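Local coordinates for probable eukaryotic D-amino acid tRNA deacylase, LMAJ005534AAA (Leishmania major, PDB 1TC5), which probably hydrolyses D-aminoacyl-tRNAs such as D-tyrosyl-tRNA(Tyr), releasing the D-amino acid and free tRNA, possibly as a defence against harmful D-tyrosine, at residues I94-Q99 and H131-A136; V135-D140 and S167-G172; G148-R151 and A156-A159. All coordinates share one frame; numbering follows the deposited sequence.

Contact 1: residues I94-Q99 and H131-A136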
# COMPACT_ATOMS: atom_id res chain seq x y z
N ILE A 94 -4.86 10.42 -10.45
CA ILE A 94 -4.16 10.34 -9.17
C ILE A 94 -5.23 10.26 -8.08
O ILE A 94 -6.20 11.05 -8.08
CB ILE A 94 -3.19 11.55 -8.96
CG1 ILE A 94 -2.16 11.61 -10.09
CG2 ILE A 94 -2.45 11.44 -7.62
CD1 ILE A 94 -1.43 12.95 -10.19
N LEU A 95 -5.06 9.29 -7.20
CA LEU A 95 -5.93 9.06 -6.06
C LEU A 95 -5.09 9.20 -4.81
O LEU A 95 -4.16 8.44 -4.62
CB LEU A 95 -6.50 7.64 -6.13
CG LEU A 95 -7.40 7.22 -4.97
CD1 LEU A 95 -8.56 8.17 -4.82
CD2 LEU A 95 -7.91 5.80 -5.16
N ILE A 96 -5.43 10.17 -3.96
CA ILE A 96 -4.64 10.55 -2.79
C ILE A 96 -5.42 10.13 -1.57
O ILE A 96 -6.60 10.50 -1.42
CB ILE A 96 -4.40 12.10 -2.75
CG1 ILE A 96 -3.72 12.58 -4.03
CG2 ILE A 96 -3.57 12.47 -1.56
CD1 ILE A 96 -3.80 14.07 -4.25
N VAL A 97 -4.77 9.36 -0.71
CA VAL A 97 -5.35 8.92 0.54
C VAL A 97 -4.47 9.36 1.72
O VAL A 97 -3.29 9.00 1.79
CB VAL A 97 -5.47 7.39 0.54
CG1 VAL A 97 -6.30 6.91 1.70
CG2 VAL A 97 -6.06 6.92 -0.80
N PRO A 98 -5.05 10.08 2.68
CA PRO A 98 -4.30 10.44 3.88
C PRO A 98 -4.10 9.18 4.71
O PRO A 98 -5.07 8.47 5.00
CB PRO A 98 -5.21 11.46 4.59
CG PRO A 98 -6.61 11.15 4.12
CD PRO A 98 -6.46 10.54 2.75
N GLN A 99 -2.84 8.89 5.04
CA GLN A 99 -2.48 7.72 5.83
C GLN A 99 -1.38 8.10 6.80
O GLN A 99 -0.24 7.75 6.61
CB GLN A 99 -2.01 6.60 4.91
CG GLN A 99 -3.11 6.00 4.07
CD GLN A 99 -3.97 5.05 4.88
OE1 GLN A 99 -3.57 3.90 5.10
NE2 GLN A 99 -5.14 5.53 5.36
N HIS A 131 -4.48 20.58 -3.23
CA HIS A 131 -4.64 21.76 -4.08
C HIS A 131 -3.51 21.88 -5.14
O HIS A 131 -3.78 22.11 -6.33
CB HIS A 131 -4.71 23.03 -3.22
CG HIS A 131 -4.64 24.30 -4.01
ND1 HIS A 131 -5.49 24.58 -5.06
CD2 HIS A 131 -3.79 25.36 -3.92
CE1 HIS A 131 -5.18 25.76 -5.57
NE2 HIS A 131 -4.15 26.25 -4.91
N PHE A 132 -2.26 21.75 -4.70
CA PHE A 132 -1.11 21.87 -5.57
C PHE A 132 -1.12 20.78 -6.64
O PHE A 132 -0.71 21.03 -7.75
CB PHE A 132 0.20 21.81 -4.77
CG PHE A 132 0.51 23.06 -3.98
CD1 PHE A 132 -0.04 24.31 -4.32
CD2 PHE A 132 1.40 23.00 -2.91
CE1 PHE A 132 0.28 25.45 -3.59
CE2 PHE A 132 1.73 24.14 -2.18
CZ PHE A 132 1.17 25.37 -2.53
N VAL A 133 -1.58 19.58 -6.29
CA VAL A 133 -1.63 18.47 -7.26
C VAL A 133 -2.71 18.77 -8.30
O VAL A 133 -2.47 18.66 -9.49
CB VAL A 133 -1.84 17.08 -6.56
CG1 VAL A 133 -1.98 15.90 -7.57
CG2 VAL A 133 -0.69 16.79 -5.60
N ARG A 134 -3.89 19.19 -7.84
CA ARG A 134 -4.97 19.61 -8.75
C ARG A 134 -4.48 20.65 -9.76
O ARG A 134 -4.77 20.54 -10.96
CB ARG A 134 -6.15 20.23 -7.97
CG ARG A 134 -7.07 19.26 -7.22
CD ARG A 134 -8.14 20.00 -6.40
NE ARG A 134 -8.28 19.47 -5.06
CZ ARG A 134 -8.42 20.19 -3.96
NH1 ARG A 134 -8.42 21.51 -3.99
NH2 ARG A 134 -8.55 19.55 -2.80
N VAL A 135 -3.75 21.64 -9.26
CA VAL A 135 -3.27 22.74 -10.10
C VAL A 135 -2.26 22.22 -11.12
O VAL A 135 -2.35 22.55 -12.30
CB VAL A 135 -2.71 23.90 -9.23
CG1 VAL A 135 -2.00 24.96 -10.07
CG2 VAL A 135 -3.85 24.54 -8.44
N ALA A 136 -1.34 21.36 -10.68
CA ALA A 136 -0.31 20.80 -11.58
C ALA A 136 -0.88 19.81 -12.60
O ALA A 136 -0.20 19.46 -13.58
CB ALA A 136 0.82 20.13 -10.76
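V133 meets strand residues I94 and I96 across the helix-sheet interface, and its CG1 methyl does most of the touching. I94 approaches tip to tip, CD1 lying 4.0 Å from V133 CG1, while I96 CD1 comes to 4.2 Å from the same methyl. CG1 of V133 is anti to the backbone N (chi1 177°), carrying it toward the sheet. Both isoleucines hold CG1 beside the backbone N and continue it almost fully extended, with chi2 164° in each, so two long arms rise in roughly the same direction from alternate positions of one strand. Isoleucine suits an interior strand by its branched beta carbon and its reach; valine, short and apolar, lets the helix lie close to the sheet. V169 of the neighbouring strand touches both I96 and V133, and L66 of helix 55-67 lies against I94; all three touching residues are buried and meet through methyls.

The outer side of the helix is looser: V135 and A136 are exposed, and the partly exposed H131 and R134 share E141, which accepts from H131 ND1 and forms a salt bridge with R134 NH1. F132, by contrast, is buried against helix 55-67. The strand's other end runs into the subunit interface, where buried Q99 donates through NE2 to P98 O at 3.0 Å and bonds through OE1 to T189 OG1 of the second subunit. Strand 93-98 runs parallel to its neighbour 169-171, with helix 119-136 between them in the chain and packed over them: a beta-alpha-beta crossover, with a hairpin inserted before the helix.

Contact 2: residues V135-D140 and S167-G172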
# COMPACT_ATOMS: atom_id res chain seq x y z
N VAL A 135 -3.75 21.64 -9.26
CA VAL A 135 -3.27 22.74 -10.10
C VAL A 135 -2.26 22.22 -11.12
O VAL A 135 -2.35 22.55 -12.30
CB VAL A 135 -2.71 23.90 -9.23
CG1 VAL A 135 -2.00 24.96 -10.07
CG2 VAL A 135 -3.85 24.54 -8.44
N ALA A 136 -1.34 21.36 -10.68
CA ALA A 136 -0.31 20.80 -11.58
C ALA A 136 -0.88 19.81 -12.60
O ALA A 136 -0.20 19.46 -13.58
CB ALA A 136 0.82 20.13 -10.76
N ARG A 137 -2.09 19.33 -12.36
CA ARG A 137 -2.76 18.43 -13.29
C ARG A 137 -3.85 19.12 -14.12
O ARG A 137 -4.53 18.47 -14.93
CB ARG A 137 -3.32 17.21 -12.54
CG ARG A 137 -2.26 16.43 -11.77
CD ARG A 137 -1.16 15.87 -12.64
NE ARG A 137 -1.57 14.64 -13.32
CZ ARG A 137 -0.81 14.02 -14.22
NH1 ARG A 137 0.34 14.54 -14.59
NH2 ARG A 137 -1.22 12.89 -14.78
N GLY A 138 -4.00 20.43 -13.95
CA GLY A 138 -4.90 21.22 -14.77
C GLY A 138 -6.37 21.01 -14.44
O GLY A 138 -7.23 21.22 -15.29
N VAL A 139 -6.65 20.58 -13.21
CA VAL A 139 -8.03 20.35 -12.78
C VAL A 139 -8.80 21.68 -12.69
O VAL A 139 -8.31 22.66 -12.15
CB VAL A 139 -8.11 19.60 -11.42
CG1 VAL A 139 -9.55 19.46 -10.95
CG2 VAL A 139 -7.43 18.21 -11.51
N ASP A 140 -10.01 21.68 -13.25
CA ASP A 140 -10.93 22.82 -13.13
C ASP A 140 -11.59 22.73 -11.74
O ASP A 140 -12.58 22.03 -11.52
CB ASP A 140 -11.96 22.82 -14.26
CG ASP A 140 -12.88 24.04 -14.22
OD1 ASP A 140 -12.80 24.88 -13.28
OD2 ASP A 140 -13.76 24.20 -15.08
N SER A 167 -7.61 12.44 -16.31
CA SER A 167 -6.85 13.52 -15.70
C SER A 167 -7.40 13.92 -14.32
O SER A 167 -7.38 15.09 -13.95
CB SER A 167 -6.76 14.75 -16.62
OG SER A 167 -6.19 14.46 -17.88
N ARG A 168 -7.84 12.93 -13.54
CA ARG A 168 -8.47 13.20 -12.24
C ARG A 168 -7.46 13.36 -11.14
O ARG A 168 -6.36 12.81 -11.21
CB ARG A 168 -9.47 12.11 -11.89
CG ARG A 168 -10.63 12.11 -12.84
CD ARG A 168 -11.74 11.16 -12.51
NE ARG A 168 -11.48 9.89 -13.14
CZ ARG A 168 -12.09 9.41 -14.21
NH1 ARG A 168 -13.13 10.00 -14.79
NH2 ARG A 168 -11.66 8.26 -14.68
N VAL A 169 -7.81 14.15 -10.14
CA VAL A 169 -7.08 14.20 -8.88
C VAL A 169 -8.17 14.02 -7.81
O VAL A 169 -8.88 14.97 -7.44
CB VAL A 169 -6.30 15.54 -8.70
CG1 VAL A 169 -5.68 15.61 -7.33
CG2 VAL A 169 -5.25 15.71 -9.76
N ILE A 170 -8.31 12.76 -7.37
CA ILE A 170 -9.27 12.36 -6.37
C ILE A 170 -8.53 12.29 -5.06
O ILE A 170 -7.40 11.86 -5.02
CB ILE A 170 -9.88 10.96 -6.71
CG1 ILE A 170 -10.41 10.90 -8.14
CG2 ILE A 170 -10.97 10.62 -5.71
CD1 ILE A 170 -11.43 12.01 -8.52
N SER A 171 -9.18 12.76 -3.99
CA SER A 171 -8.57 12.78 -2.67
C SER A 171 -9.58 12.42 -1.57
O SER A 171 -10.76 12.78 -1.61
CB SER A 171 -7.92 14.15 -2.41
OG SER A 171 -8.84 15.20 -2.67
N GLY A 172 -9.08 11.71 -0.56
CA GLY A 172 -9.87 11.34 0.59
C GLY A 172 -10.28 12.52 1.43
O GLY A 172 -9.69 13.59 1.38
O HOH W 1 -4.34 13.46 -12.78
O HOH W 2 -7.13 17.66 -14.97
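R137 lies across V169 at about a right angle, its CB and CG both resting on the valine's CG2 methyl; CG is 3.7 Å from that methyl. V139 reaches the same methyl on a slant, CG2 to CG2 of V169 at 3.8 Å. One branch of V169, the one beside its backbone N, is thus touched from two directions, by the arginine stem and by V139. V139 CG2 also lies 4.0 Å from the backbone oxygen of S167.

An arginine suits this border because its aliphatic part can pack while its charge travels on to polar ground. The side chain of R137 bends at chi2 (-60°) and chi3 (-79°), curling the guanidinium away from the valine. There NH1 bonds to L86 O, and NH2 to the carbonyls of C89 and M92, so three backbone oxygens fix the rotation of the group. At its edge, in plane, a water accepts from R137 NE at 3.1 Å and donates to R168 O at 2.6 Å. A second water joins R137 O to S167 O, so these polar links between the segments run through solvent. S167 itself is tied through OG to P90 O.

G138, with phi 74°, adopts a conformation readily open to a residue without a side chain, and two bonds return into the last helical turn. This is a Schellman motif, ending helix 119-136 and turning the chain so that V139 packs beside the start of strand 169-171.

Contact 3: residues G148-R151 and A156-A159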
# COMPACT_ATOMS: atom_id res chain seq x y z
N GLY A 148 -12.51 15.98 -5.31
CA GLY A 148 -12.05 16.05 -6.69
C GLY A 148 -12.98 15.39 -7.69
O GLY A 148 -12.65 15.33 -8.88
N ALA A 149 -14.13 14.91 -7.23
CA ALA A 149 -15.11 14.28 -8.11
C ALA A 149 -16.00 15.39 -8.70
O ALA A 149 -15.99 16.50 -8.20
CB ALA A 149 -15.95 13.28 -7.34
N PRO A 150 -16.74 15.11 -9.77
CA PRO A 150 -17.64 16.12 -10.34
C PRO A 150 -18.67 16.72 -9.36
O PRO A 150 -19.19 15.98 -8.51
CB PRO A 150 -18.28 15.39 -11.52
CG PRO A 150 -17.24 14.34 -11.88
CD PRO A 150 -16.75 13.87 -10.56
N ARG A 151 -18.87 18.05 -9.49
CA ARG A 151 -19.86 18.82 -8.73
C ARG A 151 -21.29 18.45 -9.14
O ARG A 151 -22.19 18.41 -8.31
CB ARG A 151 -19.65 20.32 -8.94
CG ARG A 151 -18.70 20.97 -7.95
CD ARG A 151 -19.02 22.43 -7.66
NE ARG A 151 -17.80 23.18 -7.37
CZ ARG A 151 -17.18 23.21 -6.19
NH1 ARG A 151 -17.66 22.55 -5.13
NH2 ARG A 151 -16.05 23.91 -6.07
N ALA A 156 -20.57 12.34 -12.81
CA ALA A 156 -19.74 11.35 -12.12
C ALA A 156 -19.65 10.08 -12.98
O ALA A 156 -20.61 9.74 -13.67
CB ALA A 156 -20.29 11.03 -10.73
N PRO A 157 -18.50 9.42 -12.97
CA PRO A 157 -18.38 8.11 -13.63
C PRO A 157 -19.46 7.13 -13.17
O PRO A 157 -20.01 7.29 -12.07
CB PRO A 157 -17.00 7.59 -13.17
CG PRO A 157 -16.24 8.80 -12.73
CD PRO A 157 -17.23 9.86 -12.37
N LYS A 158 -19.76 6.13 -13.99
CA LYS A 158 -20.67 5.07 -13.56
C LYS A 158 -20.12 4.36 -12.33
O LYS A 158 -18.91 4.30 -12.12
CB LYS A 158 -21.00 4.09 -14.70
CG LYS A 158 -19.83 3.37 -15.33
CD LYS A 158 -20.33 2.37 -16.36
CE LYS A 158 -19.23 1.95 -17.32
NZ LYS A 158 -18.05 1.42 -16.57
N ALA A 159 -21.02 3.83 -11.52
CA ALA A 159 -20.67 3.31 -10.20
C ALA A 159 -19.90 1.99 -10.24
O ALA A 159 -19.09 1.70 -9.33
CB ALA A 159 -21.92 3.17 -9.33
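P150 turns the CB-CG edge of its ring obliquely to the backbone of A156, with CG 3.9 Å from A156 CA and CB 4.0 Å from A156 N. The ring's CD also meets the next residue, CD of P157 at 4.4 Å, a looser touch between two pyrrolidine rings. A156 CB stays further back, 4.5 Å from P150 CD, so the closest approach is to the alanine's main chain. A small residue is apt here, since it lets the compact proline ring come up to the backbone. Both prolines have phi restrained by their rings (-56° at P150, -53° at P157), and with A156 also extended the chain is stiffened at the touching points.

The next shell holds these residues in place. P150 also packs on D155, while P157 lies against I163 and R168. On one flank A149 N bonds to D145 OD1, and R151 is secured by its backbone to R143 and by NE to S142 O. On the other, K158 NZ bonds to the carbonyls of E160 and W162, and its own carbonyl accepts from NH1 of R33. G148, at phi 85°, sits where the chain turns into the first segment.

The CA atoms of P150 and A156 are 5.5 Å apart, closing the neck of a short surface excursion without regular structure. Such a pinched neck is consistent with an omega loop, carried on the long irregular connection between helix 119-136 and strand 169-171.

In the fold
Contact 1 is fully buried, contact 2 partly so, and contact 3 lies at the surface, its centre about 17 Å from the centre of the chain. Contacts 1 and 2 join helix 119-136, and the turn that ends it, to two adjacent strands, and connect directly through hydrogen bonds probably linking I94 and I96 to I170. Their chemistry shifts outward: methyls of beta-branched side chains in contact 1, methyls with an arginine stem and bridging waters in contact 2, proline rings against backbone in contact 3. Contact 3 is nested within the chain loop that contact 2 closes, and the two touch where I170 meets G148 and R168 meets P157. Contacts 1 and 3 do not touch.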